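Local coordinates for importin subunit beta-1 (Saccharomyces cerevisiae, PDB 5OWU), which carries proteins into the nucleus together with importin alpha, which recognises the classical nuclear localization signal of the cargo, at residues 45-49 with 99-103; 185-189 with 224-228; 466-471 with 513-519; 630-634 with 670-676; 799-803 with 830-834. Residues are numbered along the deposited sequence.

Contact 1. Residues 45-49 with 99-103; sequences SQVLI and NALTA
Two successive HEAT repeats of the superhelical importin beta solenoid pack here, first helix against first helix. Residues 45-48 belong to the end of helix 37-48 in HEAT 2, and I49 follows with phi/psi near -99/6. Residues 99-103 lie in helix 90-104 of HEAT 3. The CA atoms of S45 and N99 are 5.9 Å apart, and those of I49 and A103 are 5.8 Å apart, so the two backbones keep step.

N99 has the most surface covered. Its chi1 is m, and its CB points toward 45-49. The amide ND2 gives two hydrogen bonds, to S45 OG at 3.0 Å and to Q46 OE1 at 2.7 Å. S45 OG is also bonded to G42 O.

I49 comes next, with chi1 p. Its CG2 lies 3.2 Å from N99 O and 4.1 Å from A103 CB.

A103 is the third. Its methyl also meets L48, whose chi1 is t and chi2 p. Helix 109-126 closes over this apolar side, with L118 on L48 and A115 on A103. The short A103 side chain lets L48 come close: L48 CG sits 3.6 Å from A103 CB.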
# COMPACT_ATOMS: atom_id res chain seq x y z
N SER A 45 2.46 36.79 -10.00
CA SER A 45 3.79 36.77 -10.59
C SER A 45 4.56 38.05 -10.29
O SER A 45 5.78 38.01 -10.15
CB SER A 45 3.69 36.53 -12.10
OG SER A 45 3.51 37.75 -12.81
N GLN A 46 3.86 39.19 -10.16
CA GLN A 46 4.57 40.44 -9.86
C GLN A 46 5.05 40.47 -8.42
O GLN A 46 6.14 40.97 -8.13
CB GLN A 46 3.68 41.65 -10.17
CG GLN A 46 3.50 41.96 -11.66
CD GLN A 46 4.78 42.43 -12.38
OE1 GLN A 46 4.94 42.19 -13.57
NE2 GLN A 46 5.67 43.12 -11.65
N VAL A 47 4.26 39.93 -7.49
CA VAL A 47 4.69 39.89 -6.10
C VAL A 47 5.87 38.94 -5.94
O VAL A 47 6.82 39.22 -5.20
CB VAL A 47 3.52 39.52 -5.17
CG1 VAL A 47 4.00 39.30 -3.74
CG2 VAL A 47 2.46 40.61 -5.21
N LEU A 48 5.85 37.81 -6.66
CA LEU A 48 6.98 36.89 -6.61
C LEU A 48 8.31 37.62 -6.77
O LEU A 48 9.28 37.30 -6.07
CB LEU A 48 6.83 35.81 -7.69
CG LEU A 48 7.99 34.83 -7.86
CD1 LEU A 48 8.35 34.14 -6.55
CD2 LEU A 48 7.61 33.81 -8.92
N ILE A 49 8.38 38.61 -7.66
CA ILE A 49 9.63 39.30 -7.95
C ILE A 49 9.75 40.62 -7.19
O ILE A 49 10.70 41.37 -7.44
CB ILE A 49 9.80 39.54 -9.46
CG1 ILE A 49 8.67 40.43 -9.99
CG2 ILE A 49 9.85 38.21 -10.21
CD1 ILE A 49 8.91 40.97 -11.38
N ASN A 99 8.31 36.88 -15.49
CA ASN A 99 8.53 37.14 -14.06
C ASN A 99 8.99 35.88 -13.34
O ASN A 99 9.90 35.93 -12.49
CB ASN A 99 7.25 37.69 -13.43
CG ASN A 99 6.96 39.12 -13.86
OD1 ASN A 99 7.81 39.80 -14.43
ND2 ASN A 99 5.74 39.58 -13.58
N ALA A 100 8.38 34.74 -13.66
CA ALA A 100 8.80 33.48 -13.06
C ALA A 100 10.26 33.17 -13.40
O ALA A 100 11.03 32.75 -12.53
CB ALA A 100 7.90 32.35 -13.55
N LEU A 101 10.65 33.36 -14.66
CA LEU A 101 12.03 33.13 -15.04
C LEU A 101 12.97 34.10 -14.35
O LEU A 101 14.10 33.73 -14.00
CB LEU A 101 12.18 33.24 -16.56
CG LEU A 101 11.70 32.03 -17.37
CD1 LEU A 101 11.54 32.40 -18.84
CD2 LEU A 101 12.66 30.86 -17.21
N THR A 102 12.53 35.34 -14.12
CA THR A 102 13.33 36.27 -13.34
C THR A 102 13.56 35.74 -11.93
O THR A 102 14.68 35.75 -11.42
CB THR A 102 12.66 37.64 -13.29
OG1 THR A 102 12.68 38.23 -14.59
CG2 THR A 102 13.37 38.57 -12.29
N ALA A 103 12.50 35.25 -11.29
CA ALA A 103 12.63 34.74 -9.93
C ALA A 103 13.47 33.47 -9.89
O ALA A 103 14.13 33.19 -8.88
CB ALA A 103 11.25 34.50 -9.33

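Contact 2. Residues 185-189 with 224-228; sequences VQGAQ and YLMQV
Residues 185-189 run off the C-terminal end of helix 177-188. Residues 224-228 are regular helix within 219-233. V185 comes first and is the residue most covered, with chi1 t. Its CG1 lies 3.7 Å from Y224 CE2 and 3.9 Å from V228 CG2. Its CG2 lies 3.7 Å from L225 CD1. Y224, L225 and V228 all have chi1 t, and together they hold the valine.

One turn on, A188 points toward V228, with its CB 4.2 Å from V228 CG1. Q189 then leaves the helix at phi/psi -65/162. Its CA is 5.9 Å from the CA of V228 and 4.2 Å from V228 CG1. Q189 OE1 is 3.7 Å from Y224 OH. No hydrogen bond crosses the contact.

The NUP1 chain covers part of the same face. An aromatic side chain of NUP1 meets the Y224 ring, and an aromatic side chain of NUP1 packs on V185. This is apolar packing between the first helices of HEAT 5 and HEAT 6, at a nucleoporin-binding site.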
# COMPACT_ATOMS: atom_id res chain seq x y z
N VAL A 185 21.49 15.97 -18.08
CA VAL A 185 22.77 15.25 -18.10
C VAL A 185 23.93 16.24 -18.08
O VAL A 185 24.99 15.93 -17.52
CB VAL A 185 22.82 14.31 -19.32
CG1 VAL A 185 24.18 13.62 -19.43
CG2 VAL A 185 21.71 13.28 -19.23
N GLN A 186 23.73 17.44 -18.63
CA GLN A 186 24.76 18.47 -18.53
C GLN A 186 25.14 18.73 -17.08
O GLN A 186 26.32 18.91 -16.76
CB GLN A 186 24.29 19.76 -19.21
CG GLN A 186 24.51 19.77 -20.72
CD GLN A 186 24.03 21.03 -21.42
OE1 GLN A 186 24.17 21.15 -22.64
NE2 GLN A 186 23.48 21.98 -20.66
N GLY A 187 24.15 18.75 -16.18
CA GLY A 187 24.47 18.94 -14.78
C GLY A 187 24.98 17.70 -14.08
O GLY A 187 25.61 17.82 -13.02
N ALA A 188 24.72 16.51 -14.63
CA ALA A 188 25.05 15.27 -13.93
C ALA A 188 26.47 14.79 -14.20
O ALA A 188 27.05 14.12 -13.34
CB ALA A 188 24.08 14.16 -14.33
N GLN A 189 27.03 15.12 -15.36
CA GLN A 189 28.27 14.51 -15.82
C GLN A 189 29.44 14.88 -14.91
O GLN A 189 29.39 15.84 -14.14
CB GLN A 189 28.56 14.95 -17.26
CG GLN A 189 28.80 16.44 -17.41
CD GLN A 189 28.89 16.86 -18.86
OE1 GLN A 189 29.11 16.03 -19.74
NE2 GLN A 189 28.70 18.15 -19.11
N TYR A 224 24.99 6.24 -23.72
CA TYR A 224 25.60 7.42 -23.11
C TYR A 224 25.00 7.72 -21.75
O TYR A 224 25.72 8.00 -20.78
CB TYR A 224 25.45 8.63 -24.03
CG TYR A 224 26.02 9.90 -23.44
CD1 TYR A 224 27.38 10.08 -23.33
CD2 TYR A 224 25.18 10.92 -22.99
CE1 TYR A 224 27.91 11.23 -22.79
CE2 TYR A 224 25.71 12.08 -22.45
CZ TYR A 224 27.07 12.23 -22.35
OH TYR A 224 27.60 13.38 -21.81
N LEU A 225 23.67 7.69 -21.64
CA LEU A 225 23.02 7.96 -20.36
C LEU A 225 23.47 6.96 -19.29
O LEU A 225 23.78 7.35 -18.16
CB LEU A 225 21.50 7.91 -20.52
CG LEU A 225 20.71 8.26 -19.25
CD1 LEU A 225 21.14 9.62 -18.72
CD2 LEU A 225 19.22 8.25 -19.49
N MET A 226 23.50 5.67 -19.63
CA MET A 226 23.92 4.67 -18.65
C MET A 226 25.38 4.89 -18.25
O MET A 226 25.74 4.72 -17.08
CB MET A 226 23.73 3.26 -19.22
CG MET A 226 22.26 2.84 -19.33
SD MET A 226 21.45 2.85 -17.73
CE MET A 226 22.14 1.37 -16.99
N GLN A 227 26.22 5.27 -19.21
CA GLN A 227 27.61 5.60 -18.89
C GLN A 227 27.67 6.72 -17.86
O GLN A 227 28.42 6.63 -16.87
CB GLN A 227 28.35 5.98 -20.17
CG GLN A 227 29.78 6.44 -19.93
CD GLN A 227 30.58 6.58 -21.23
OE1 GLN A 227 30.21 6.01 -22.26
NE2 GLN A 227 31.66 7.33 -21.17
N VAL A 228 26.88 7.78 -18.06
CA VAL A 228 26.88 8.90 -17.11
C VAL A 228 26.40 8.44 -15.73
O VAL A 228 26.97 8.82 -14.70
CB VAL A 228 26.01 10.05 -17.64
CG1 VAL A 228 25.87 11.15 -16.59
CG2 VAL A 228 26.61 10.62 -18.93

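Contact 3. Residues 466-471 with 513-519; sequences HPKVAT and EFNARAS
F514 carries much of this contact through its side chain. Its backbone has positive phi (49/29), and so has N515 (65/19), just before helix 516-530. Chi1 of F514 is m, which lays the ring along the start of helix 467-484. K468, also m at chi1, crosses one ring face: its CG is 3.8 Å from the F514 ring centroid, a CH-pi contact. The K468 amine goes on to a salt bridge with D343. P467 meets the ring edge, with its CG 3.8 Å from F514 CD2. H466 is t at chi1. Its ring lies oblique to that of F514, centroids 5.6 Å apart. It also caps its own helix, as H466 ND1 accepts from K468 N at 3.0 Å.

The two helices are the second helices of HEAT 11 and HEAT 12, meeting through their N-terminal ends as neighbours in the solenoid. The CA atoms of K468 and F514 are 5.7 Å apart, and those of T471 and A516 only 4.4 Å.

T471 is m at chi1. Its OG1 lies 2.7 Å from F514 O and 3.1 Å from P467 O. S519, also m, bonds back from OG to N515 O at 2.8 Å. A516 CB packs against both P467 CB, at 3.6 Å, and A470 CB, at 4.1 Å. One water donates to A516 O at 2.7 Å and, weakly, to A470 O at 3.0 Å.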
# COMPACT_ATOMS: atom_id res chain seq x y z
N HIS A 466 12.25 -11.83 27.69
CA HIS A 466 12.21 -10.42 27.35
C HIS A 466 11.08 -10.16 26.35
O HIS A 466 10.85 -10.98 25.45
CB HIS A 466 13.55 -10.01 26.75
CG HIS A 466 13.70 -8.53 26.53
ND1 HIS A 466 13.11 -7.87 25.47
CD2 HIS A 466 14.38 -7.60 27.23
CE1 HIS A 466 13.43 -6.59 25.53
NE2 HIS A 466 14.19 -6.40 26.59
N PRO A 467 10.37 -9.04 26.47
CA PRO A 467 9.22 -8.81 25.57
C PRO A 467 9.55 -8.93 24.08
O PRO A 467 8.68 -9.34 23.31
CB PRO A 467 8.77 -7.39 25.93
CG PRO A 467 9.88 -6.80 26.75
CD PRO A 467 10.52 -7.94 27.44
N LYS A 468 10.77 -8.58 23.66
CA LYS A 468 11.14 -8.72 22.25
C LYS A 468 11.07 -10.17 21.80
O LYS A 468 10.62 -10.46 20.69
CB LYS A 468 12.54 -8.16 22.01
CG LYS A 468 12.60 -6.66 22.08
CD LYS A 468 13.98 -6.15 21.76
CE LYS A 468 13.89 -5.02 20.75
NZ LYS A 468 15.09 -4.14 20.79
N VAL A 469 11.53 -11.09 22.65
CA VAL A 469 11.41 -12.52 22.36
C VAL A 469 9.94 -12.94 22.38
O VAL A 469 9.46 -13.63 21.48
CB VAL A 469 12.25 -13.34 23.36
CG1 VAL A 469 12.16 -14.84 23.08
CG2 VAL A 469 13.71 -12.88 23.33
N ALA A 470 9.21 -12.52 23.42
CA ALA A 470 7.81 -12.93 23.58
C ALA A 470 6.96 -12.53 22.38
O ALA A 470 6.08 -13.28 21.95
CB ALA A 470 7.24 -12.31 24.86
N THR A 471 7.20 -11.35 21.81
CA THR A 471 6.43 -10.90 20.65
C THR A 471 6.63 -11.85 19.48
O THR A 471 5.66 -12.29 18.83
CB THR A 471 6.84 -9.48 20.29
OG1 THR A 471 6.45 -8.60 21.35
CG2 THR A 471 6.21 -9.01 18.99
N GLU A 513 5.38 -3.35 26.50
CA GLU A 513 6.68 -3.03 25.93
C GLU A 513 6.98 -3.96 24.75
O GLU A 513 6.64 -5.15 24.76
CB GLU A 513 7.77 -3.12 26.99
CG GLU A 513 9.03 -2.37 26.59
CD GLU A 513 9.98 -2.14 27.75
OE1 GLU A 513 9.79 -1.15 28.49
OE2 GLU A 513 10.90 -2.96 27.93
N PHE A 514 7.54 -3.36 23.69
CA PHE A 514 7.89 -4.06 22.46
C PHE A 514 6.73 -4.91 21.95
O PHE A 514 6.92 -5.91 21.27
CB PHE A 514 9.15 -4.89 22.66
CG PHE A 514 10.35 -4.05 22.98
CD1 PHE A 514 10.87 -3.18 22.03
CD2 PHE A 514 10.93 -4.09 24.23
CE1 PHE A 514 11.95 -2.39 22.32
CE2 PHE A 514 12.02 -3.29 24.53
CZ PHE A 514 12.53 -2.44 23.57
N ASN A 515 5.51 -4.46 22.26
CA ASN A 515 4.28 -5.02 21.72
C ASN A 515 4.04 -6.46 22.16
O ASN A 515 3.21 -7.16 21.56
CB ASN A 515 4.25 -4.93 20.19
CG ASN A 515 2.88 -4.63 19.66
OD1 ASN A 515 2.20 -3.72 20.15
ND2 ASN A 515 2.44 -5.39 18.66
N ALA A 516 4.70 -6.91 23.24
CA ALA A 516 4.54 -8.30 23.66
C ALA A 516 3.13 -8.62 24.13
O ALA A 516 2.64 -9.73 23.92
CB ALA A 516 5.56 -8.62 24.75
N ARG A 517 2.45 -7.67 24.78
CA ARG A 517 1.11 -7.97 25.28
C ARG A 517 0.08 -7.98 24.16
O ARG A 517 -0.70 -8.94 24.02
CB ARG A 517 0.74 -6.96 26.37
CG ARG A 517 -0.62 -7.19 27.01
CD ARG A 517 -0.82 -6.28 28.22
NE ARG A 517 -0.88 -4.87 27.86
CZ ARG A 517 -0.78 -3.86 28.73
NH1 ARG A 517 -0.58 -4.11 30.01
NH2 ARG A 517 -0.86 -2.60 28.32
N ALA A 518 0.08 -6.94 23.32
CA ALA A 518 -0.83 -6.90 22.18
C ALA A 518 -0.64 -8.11 21.27
O ALA A 518 -1.62 -8.72 20.82
CB ALA A 518 -0.62 -5.61 21.39
N SER A 519 0.61 -8.48 21.00
CA SER A 519 0.87 -9.66 20.18
C SER A 519 0.24 -10.89 20.79
O SER A 519 -0.36 -11.71 20.08
CB SER A 519 2.38 -9.84 19.99
OG SER A 519 2.92 -8.75 19.27
O HOH W 1 3.64 -12.18 23.25

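Contact 4. Residues 630-634 with 670-676; sequences GKGFE and LEEDFRR
G630 and E671 each follow a helix and each have positive phi (60/-132 and 49/-130). The CA atoms of G630 and L670 are 5.2 Å apart. Residues 631-633 form a 3-10 turn, in which G630 O accepts from F633 N at 2.9 Å. L670 CD2 packs 3.6 Å from G630 O.

K631 is m at chi1 and extended beyond. Its NZ donates to E672 OE1 at 2.9 Å, a salt bridge. E634 is m at chi1 and reaches D673 and R676. E634 OE1 forms a salt bridge with R676 NH1 at 3.6 Å. R676 NH2 forms another with D673 OD2 at 3.5 Å. E634 OE2 and D673 OD2 are 2.5 Å apart.

The contact joins the turn linking helices 615-629 and 637-649 to the turn linking helices 655-669 and 675-689, with the first residues of the latter helix. The chemistry implies a surface joint of HEAT 15 and HEAT 16 that combines the packing of L670 with salt bridges, the acids set beside the charges of R676 and K631.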
# COMPACT_ATOMS: atom_id res chain seq x y z
N GLY A 630 -29.16 -12.61 17.90
CA GLY A 630 -30.31 -12.52 17.01
C GLY A 630 -31.40 -11.68 17.64
O GLY A 630 -31.15 -10.58 18.16
N LYS A 631 -32.63 -12.20 17.62
CA LYS A 631 -33.75 -11.47 18.20
C LYS A 631 -33.55 -11.17 19.67
O LYS A 631 -34.14 -10.22 20.19
CB LYS A 631 -35.05 -12.26 18.00
CG LYS A 631 -35.57 -12.24 16.57
CD LYS A 631 -36.59 -13.35 16.34
CE LYS A 631 -37.11 -13.34 14.91
NZ LYS A 631 -37.95 -14.54 14.63
N GLY A 632 -32.72 -11.96 20.36
CA GLY A 632 -32.41 -11.69 21.75
C GLY A 632 -31.72 -10.37 21.99
O GLY A 632 -31.61 -9.95 23.14
N PHE A 633 -31.25 -9.70 20.93
CA PHE A 633 -30.61 -8.40 21.08
C PHE A 633 -31.62 -7.26 21.16
O PHE A 633 -31.26 -6.15 21.56
CB PHE A 633 -29.64 -8.15 19.93
CG PHE A 633 -28.75 -6.96 20.14
CD1 PHE A 633 -27.58 -7.08 20.87
CD2 PHE A 633 -29.08 -5.73 19.61
CE1 PHE A 633 -26.77 -5.99 21.07
CE2 PHE A 633 -28.27 -4.64 19.81
CZ PHE A 633 -27.11 -4.77 20.54
N GLU A 634 -32.88 -7.51 20.79
CA GLU A 634 -33.83 -6.41 20.68
C GLU A 634 -33.97 -5.63 21.98
O GLU A 634 -34.15 -4.41 21.95
CB GLU A 634 -35.18 -6.95 20.21
CG GLU A 634 -35.19 -7.27 18.73
CD GLU A 634 -36.36 -8.13 18.31
OE1 GLU A 634 -37.40 -8.11 19.01
OE2 GLU A 634 -36.24 -8.83 17.29
N LEU A 670 -31.46 -10.44 12.68
CA LEU A 670 -32.83 -10.20 13.11
C LEU A 670 -33.87 -10.88 12.23
O LEU A 670 -35.04 -10.96 12.63
CB LEU A 670 -33.12 -8.70 13.17
CG LEU A 670 -32.41 -7.90 14.26
CD1 LEU A 670 -32.84 -6.46 14.21
CD2 LEU A 670 -32.68 -8.46 15.65
N GLU A 671 -33.48 -11.38 11.06
CA GLU A 671 -34.39 -12.07 10.14
C GLU A 671 -35.63 -11.19 9.96
O GLU A 671 -35.49 -9.99 9.70
CB GLU A 671 -34.66 -13.48 10.67
CG GLU A 671 -33.41 -14.30 10.92
CD GLU A 671 -33.69 -15.78 11.08
OE1 GLU A 671 -34.44 -16.34 10.26
OE2 GLU A 671 -33.16 -16.38 12.04
N GLU A 672 -36.85 -11.73 10.11
CA GLU A 672 -38.06 -10.97 9.82
C GLU A 672 -38.10 -9.65 10.57
O GLU A 672 -38.49 -8.61 10.02
CB GLU A 672 -39.30 -11.81 10.18
CG GLU A 672 -39.26 -13.26 9.71
CD GLU A 672 -38.65 -14.22 10.73
OE1 GLU A 672 -38.32 -13.78 11.86
OE2 GLU A 672 -38.48 -15.42 10.41
N ASP A 673 -37.66 -9.66 11.83
CA ASP A 673 -37.72 -8.48 12.67
C ASP A 673 -36.89 -7.31 12.13
O ASP A 673 -37.06 -6.20 12.63
CB ASP A 673 -37.28 -8.81 14.09
CG ASP A 673 -38.31 -9.65 14.85
OD1 ASP A 673 -39.21 -10.22 14.20
OD2 ASP A 673 -38.20 -9.75 16.09
N PHE A 674 -36.02 -7.51 11.14
CA PHE A 674 -35.28 -6.35 10.64
C PHE A 674 -36.17 -5.42 9.82
O PHE A 674 -35.91 -4.21 9.77
CB PHE A 674 -34.09 -6.76 9.77
CG PHE A 674 -33.28 -5.59 9.29
CD1 PHE A 674 -32.47 -4.89 10.18
CD2 PHE A 674 -33.37 -5.15 7.98
CE1 PHE A 674 -31.74 -3.79 9.76
CE2 PHE A 674 -32.65 -4.05 7.55
CZ PHE A 674 -31.83 -3.37 8.44
N ARG A 675 -37.22 -5.95 9.19
CA ARG A 675 -38.02 -5.12 8.29
C ARG A 675 -38.54 -3.86 8.99
O ARG A 675 -38.49 -2.76 8.44
CB ARG A 675 -39.16 -5.96 7.71
CG ARG A 675 -38.65 -6.97 6.68
CD ARG A 675 -39.69 -8.03 6.33
NE ARG A 675 -40.78 -7.50 5.52
CZ ARG A 675 -41.79 -8.22 5.05
NH1 ARG A 675 -41.85 -9.53 5.30
NH2 ARG A 675 -42.73 -7.65 4.32
N ARG A 676 -38.97 -4.00 10.25
CA ARG A 676 -39.57 -2.89 10.97
C ARG A 676 -38.59 -1.73 11.20
O ARG A 676 -39.03 -0.63 11.53
CB ARG A 676 -40.13 -3.37 12.32
CG ARG A 676 -39.08 -3.74 13.38
CD ARG A 676 -39.73 -3.97 14.76
NE ARG A 676 -40.39 -5.27 14.86
CZ ARG A 676 -40.08 -6.24 15.72
NH1 ARG A 676 -39.10 -6.09 16.61
NH2 ARG A 676 -40.76 -7.38 15.70

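Contact 5. Residues 799-803 with 830-834; sequences SRAAV and YIKRT
This is a buried helix-helix contact near the C-terminal end of the solenoid. It joins helix 796-812 of HEAT 18 to helix 825-836 of HEAT 19. Both segments are regular helix. Their axes approach to 10.7 Å, and their N-to-C directions differ by 142°, so they run roughly antiparallel. The nearest CA pairs are S799 with T834 at 6.8 Å and V803 with I831 at 6.5 Å.

Y830, with chi1 t, reaches across the gap. Its OH donates to S799 OG at 2.9 Å, and S799 OG is also hydrogen-bonded to Y793 O. A802 CB sits at the ring edge, 3.7 Å from Y830 OH. V803, p at chi1, splits its two methyls: CG2 lies 4.1 Å from I831 CG1, and CG1 lies 4.0 Å from T834 CG2. T834 OG1 bonds back to Y830 O at 3.0 Å.

V786 of helix 776-788 and A851 of helix 842-860 also pack against these residues. Such packing of a repeat's second helix on the next repeat's first helix is part of a HEAT-repeat solenoid.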
# COMPACT_ATOMS: atom_id res chain seq x y z
N SER A 799 -14.72 -12.95 -8.32
CA SER A 799 -15.15 -13.67 -9.51
C SER A 799 -16.30 -14.62 -9.21
O SER A 799 -17.21 -14.78 -10.03
CB SER A 799 -13.97 -14.44 -10.12
OG SER A 799 -13.31 -13.63 -11.08
N ARG A 800 -16.28 -15.26 -8.03
CA ARG A 800 -17.39 -16.13 -7.67
C ARG A 800 -18.70 -15.34 -7.60
O ARG A 800 -19.73 -15.78 -8.13
CB ARG A 800 -17.13 -16.81 -6.33
CG ARG A 800 -18.25 -17.77 -5.93
CD ARG A 800 -17.87 -18.68 -4.77
NE ARG A 800 -17.54 -17.95 -3.55
CZ ARG A 800 -16.34 -17.90 -2.97
NH1 ARG A 800 -15.31 -18.56 -3.48
NH2 ARG A 800 -16.18 -17.20 -1.86
N ALA A 801 -18.66 -14.16 -6.98
CA ALA A 801 -19.88 -13.36 -6.90
C ALA A 801 -20.33 -12.87 -8.27
O ALA A 801 -21.53 -12.91 -8.59
CB ALA A 801 -19.67 -12.20 -5.94
N ALA A 802 -19.40 -12.42 -9.11
CA ALA A 802 -19.78 -11.85 -10.41
C ALA A 802 -20.35 -12.91 -11.34
O ALA A 802 -21.40 -12.72 -11.97
CB ALA A 802 -18.57 -11.17 -11.04
N VAL A 803 -19.65 -14.04 -11.47
CA VAL A 803 -20.18 -15.10 -12.33
C VAL A 803 -21.48 -15.65 -11.74
O VAL A 803 -22.42 -16.01 -12.47
CB VAL A 803 -19.09 -16.18 -12.52
CG1 VAL A 803 -18.96 -17.08 -11.31
CG2 VAL A 803 -19.35 -16.99 -13.77
N TYR A 830 -15.27 -14.95 -19.95
CA TYR A 830 -15.13 -14.77 -18.51
C TYR A 830 -15.63 -16.00 -17.75
O TYR A 830 -14.96 -16.47 -16.82
CB TYR A 830 -15.90 -13.52 -18.07
CG TYR A 830 -15.80 -13.25 -16.58
CD1 TYR A 830 -14.56 -13.12 -15.97
CD2 TYR A 830 -16.94 -13.12 -15.80
CE1 TYR A 830 -14.46 -12.87 -14.62
CE2 TYR A 830 -16.84 -12.87 -14.45
CZ TYR A 830 -15.60 -12.74 -13.86
OH TYR A 830 -15.49 -12.49 -12.52
N ILE A 831 -16.79 -16.52 -18.13
CA ILE A 831 -17.28 -17.75 -17.53
C ILE A 831 -16.24 -18.85 -17.64
O ILE A 831 -16.00 -19.60 -16.69
CB ILE A 831 -18.62 -18.17 -18.18
CG1 ILE A 831 -19.70 -17.13 -17.86
CG2 ILE A 831 -19.04 -19.56 -17.70
CD1 ILE A 831 -21.02 -17.36 -18.58
N LYS A 832 -15.59 -18.96 -18.80
CA LYS A 832 -14.65 -20.06 -19.02
C LYS A 832 -13.37 -19.86 -18.21
O LYS A 832 -12.84 -20.82 -17.63
CB LYS A 832 -14.35 -20.19 -20.51
CG LYS A 832 -15.48 -20.91 -21.26
CD LYS A 832 -15.82 -20.27 -22.60
CE LYS A 832 -15.05 -20.90 -23.75
NZ LYS A 832 -15.62 -20.51 -25.07
N ARG A 833 -12.85 -18.63 -18.15
CA ARG A 833 -11.68 -18.36 -17.32
C ARG A 833 -11.97 -18.66 -15.85
O ARG A 833 -11.12 -19.20 -15.14
CB ARG A 833 -11.23 -16.91 -17.48
CG ARG A 833 -10.81 -16.52 -18.88
CD ARG A 833 -9.86 -15.33 -18.88
NE ARG A 833 -10.24 -14.29 -17.93
CZ ARG A 833 -11.03 -13.26 -18.21
NH1 ARG A 833 -11.55 -13.10 -19.42
NH2 ARG A 833 -11.32 -12.37 -17.26
N THR A 834 -13.17 -18.29 -15.38
CA THR A 834 -13.52 -18.54 -13.99
C THR A 834 -13.73 -20.03 -13.73
O THR A 834 -13.41 -20.52 -12.64
CB THR A 834 -14.77 -17.75 -13.61
OG1 THR A 834 -14.56 -16.36 -13.86
CG2 THR A 834 -15.12 -17.95 -12.15

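The five contacts follow one another along the chain, each closing before the next opens. Each joins consecutive HEAT repeats: 2 with 3, 5 with 6, 11 with 12, 15 with 16 and 18 with 19. None touches another. Contacts 1 and 2 are closest, with nearest atoms about 14 Å apart and centres about 31 Å apart. Contacts 2 and 4 are the farthest, with centres about 71 Å apart, on opposite sides of the chain's centre. Contact 3 lies closest to that centre, its own centre about 25 Å away. Contacts 3, 4 and 5 lie in the C-terminal half of the solenoid, and contact 1 lies in the importin N-terminal domain. The all-helical superhelix is thus held by local repeat-to-repeat joints, with NUP1 bound at contact 2.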